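Local coordinates for protein PnpC (Pseudomonas putida, PDB 3N9T) that probably cleaves the aromatic ring of hydroxyquinol between its two adjacent hydroxyl-bearing carbons, as an iron(III)-dependent intradiol dioxygenase, at residues 34-37 with 38-42. Sequence-based numbering, arbitrary orientation.
Sequences SLVR and HLHDF
The guanidinium of Arg-37 meets a water at its edge, in plane, one turn before Asp-41 on the alpha-helix 26-46; the carboxylate plane is turned 39° from that of the guanidinium. NH1 of Arg-37 donates a hydrogen bond to the water, 3.0 Å away, which also lies against OD1 of Asp-41, modelled too close for that link to be firm. NH1 and OD1 are 4.8 Å apart, and the water probably mediates between the opposite charges; NH2 forms a salt bridge with Asp-14 of helix 7-18. A long, flexible arginine suits this task: bends at chi2 and chi3 carry its CD to 3.8 Å from OD2 of Asp-41.

The imidazole of His-38 has Ser-34 at its edge, with OG of Ser-34 3.4 Å from CD2. This small hydroxyl bonds to OE1 of Glu-45 of the second subunit, whose Phe-42 also packs there. Two ring nitrogens suit His-40: ND1 bonds to OG of Ser-13 in its own chain, NE2 to O of Leu-82 of the second subunit. CG1 of Val-36, anti to the backbone N (chi1 172°), lies 3.8 Å from CD2 of His-40; this branched aliphatic also packs on helix 7-18. Apolar Leu-35 and Leu-39 touch the bound phospholipid. In the i to i+4 ladder, Leu-39 N donates to Leu-35 O at 2.8 Å.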
ATOM      1  N   SER A  34      -6.592   1.202  12.850  1.00 12.24           N
ATOM      2  CA  SER A  34      -7.583   1.065  11.818  1.00 11.93           C
ATOM      3  C   SER A  34      -7.028   0.466  10.529  1.00 11.25           C
ATOM      4  O   SER A  34      -7.624  -0.449   9.923  1.00  9.80           O
ATOM      5  CB  SER A  34      -8.177   2.447  11.481  1.00 11.46           C
ATOM      6  OG  SER A  34      -9.254   2.265  10.631  1.00 11.97           O
ATOM      7  N   LEU A  35      -5.857   0.951  10.117  1.00 11.41           N
ATOM      8  CA  LEU A  35      -5.330   0.479   8.843  1.00 12.00           C
ATOM      9  C   LEU A  35      -4.985  -1.048   8.965  1.00 13.06           C
ATOM     10  O   LEU A  35      -5.274  -1.868   8.060  1.00 11.93           O
ATOM     11  CB  LEU A  35      -4.084   1.321   8.632  1.00 13.11           C
ATOM     12  CG  LEU A  35      -3.181   0.974   7.477  1.00 18.92           C
ATOM     13  CD1 LEU A  35      -4.061   0.793   6.310  1.00 26.61           C
ATOM     14  CD2 LEU A  35      -2.252   2.182   7.240  1.00 22.72           C
ATOM     15  N   VAL A  36      -4.356  -1.413  10.092  1.00 11.97           N
ATOM     16  CA  VAL A  36      -3.981  -2.821  10.291  1.00 13.44           C
ATOM     17  C   VAL A  36      -5.214  -3.763  10.342  1.00 12.27           C
ATOM     18  O   VAL A  36      -5.219  -4.835   9.731  1.00 13.43           O
ATOM     19  CB  VAL A  36      -3.092  -2.953  11.528  1.00 13.57           C
ATOM     20  CG1 VAL A  36      -2.857  -4.439  11.860  1.00 14.57           C
ATOM     21  CG2 VAL A  36      -1.676  -2.311  11.212  1.00 13.87           C
ATOM     22  N   ARG A  37      -6.247  -3.362  11.083  1.00 12.64           N
ATOM     23  CA  ARG A  37      -7.457  -4.158  11.193  1.00 11.75           C
ATOM     24  C   ARG A  37      -8.059  -4.317   9.775  1.00 11.66           C
ATOM     25  O   ARG A  37      -8.423  -5.416   9.380  1.00 10.77           O
ATOM     26  CB  ARG A  37      -8.441  -3.461  12.129  1.00 12.30           C
ATOM     27  CG  ARG A  37      -9.773  -4.264  12.335  1.00 18.43           C
ATOM     28  CD  ARG A  37      -9.458  -5.744  12.797  1.00 23.96           C
ATOM     29  NE  ARG A  37      -8.876  -5.758  14.145  1.00 24.48           N
ATOM     30  CZ  ARG A  37      -8.381  -6.824  14.791  1.00 26.11           C
ATOM     31  NH1 ARG A  37      -8.365  -8.040  14.230  1.00 20.06           N
ATOM     32  NH2 ARG A  37      -7.920  -6.647  16.047  1.00 22.75           N
ATOM     33  N   HIS A  38      -8.118  -3.232   8.989  1.00 11.62           N
ATOM     34  CA  HIS A  38      -8.740  -3.310   7.634  1.00 10.78           C
ATOM     35  C   HIS A  38      -7.894  -4.172   6.714  1.00 11.18           C
ATOM     36  O   HIS A  38      -8.432  -4.982   5.926  1.00 11.27           O
ATOM     37  CB  HIS A  38      -9.039  -1.937   6.975  1.00 10.34           C
ATOM     38  CG  HIS A  38     -10.159  -1.197   7.620  1.00 10.65           C
ATOM     39  ND1 HIS A  38     -11.469  -1.321   7.209  1.00 16.03           N
ATOM     40  CD2 HIS A  38     -10.192  -0.448   8.742  1.00 11.62           C
ATOM     41  CE1 HIS A  38     -12.248  -0.567   7.978  1.00  8.25           C
ATOM     42  NE2 HIS A  38     -11.514  -0.056   8.930  1.00 16.27           N
ATOM     43  N   LEU A  39      -6.593  -4.019   6.828  1.00 10.16           N
ATOM     44  CA  LEU A  39      -5.690  -4.770   5.975  1.00 11.61           C
ATOM     45  C   LEU A  39      -5.818  -6.278   6.258  1.00 11.66           C
ATOM     46  O   LEU A  39      -5.934  -7.100   5.331  1.00 11.38           O
ATOM     47  CB  LEU A  39      -4.292  -4.339   6.363  1.00 13.66           C
ATOM     48  CG  LEU A  39      -3.072  -4.764   5.572  1.00 14.79           C
ATOM     49  CD1 LEU A  39      -3.287  -4.714   4.076  1.00 13.88           C
ATOM     50  CD2 LEU A  39      -1.902  -3.836   6.037  1.00 17.90           C
ATOM     51  N   HIS A  40      -5.819  -6.629   7.552  1.00 11.39           N
ATOM     52  CA  HIS A  40      -5.947  -8.008   7.967  1.00 12.31           C
ATOM     53  C   HIS A  40      -7.356  -8.560   7.667  1.00 12.35           C
ATOM     54  O   HIS A  40      -7.449  -9.705   7.271  1.00 11.42           O
ATOM     55  CB  HIS A  40      -5.676  -8.197   9.480  1.00 11.40           C
ATOM     56  CG  HIS A  40      -4.216  -8.201   9.829  1.00 12.53           C
ATOM     57  ND1 HIS A  40      -3.634  -9.219  10.559  1.00 14.63           N
ATOM     58  CD2 HIS A  40      -3.212  -7.351   9.504  1.00 11.08           C
ATOM     59  CE1 HIS A  40      -2.345  -8.961  10.717  1.00 15.71           C
ATOM     60  NE2 HIS A  40      -2.067  -7.837  10.082  1.00 12.07           N
ATOM     61  N   ASP A  41      -8.407  -7.744   7.814  1.00 13.53           N
ATOM     62  CA  ASP A  41      -9.751  -8.206   7.431  1.00 15.51           C
ATOM     63  C   ASP A  41      -9.855  -8.476   5.918  1.00 14.20           C
ATOM     64  O   ASP A  41     -10.511  -9.411   5.475  1.00 12.66           O
ATOM     65  CB  ASP A  41     -10.817  -7.209   7.850  1.00 16.18           C
ATOM     66  CG  ASP A  41     -11.141  -7.295   9.378  1.00 20.57           C
ATOM     67  OD1 ASP A  41     -10.702  -8.253  10.059  1.00 20.30           O
ATOM     68  OD2 ASP A  41     -11.830  -6.385   9.859  1.00 21.55           O
ATOM     69  N   PHE A  42      -9.254  -7.614   5.126  1.00 12.43           N
ATOM     70  CA  PHE A  42      -9.149  -7.882   3.701  1.00 11.91           C
ATOM     71  C   PHE A  42      -8.451  -9.223   3.365  1.00 12.34           C
ATOM     72  O   PHE A  42      -8.971 -10.078   2.571  1.00 12.07           O
ATOM     73  CB  PHE A  42      -8.437  -6.701   3.032  1.00 11.46           C
ATOM     74  CG  PHE A  42      -7.783  -7.064   1.741  1.00 13.56           C
ATOM     75  CD1 PHE A  42      -8.572  -7.423   0.611  1.00 14.37           C
ATOM     76  CD2 PHE A  42      -6.400  -7.030   1.623  1.00 11.62           C
ATOM     77  CE1 PHE A  42      -7.956  -7.756  -0.574  1.00 13.20           C
ATOM     78  CE2 PHE A  42      -5.794  -7.410   0.449  1.00 13.53           C
ATOM     79  CZ  PHE A  42      -6.578  -7.734  -0.663  1.00 16.91           C
TER
HETATM   80  O   HOH W   1      -8.759  -8.836  11.379  1.00 29.43           O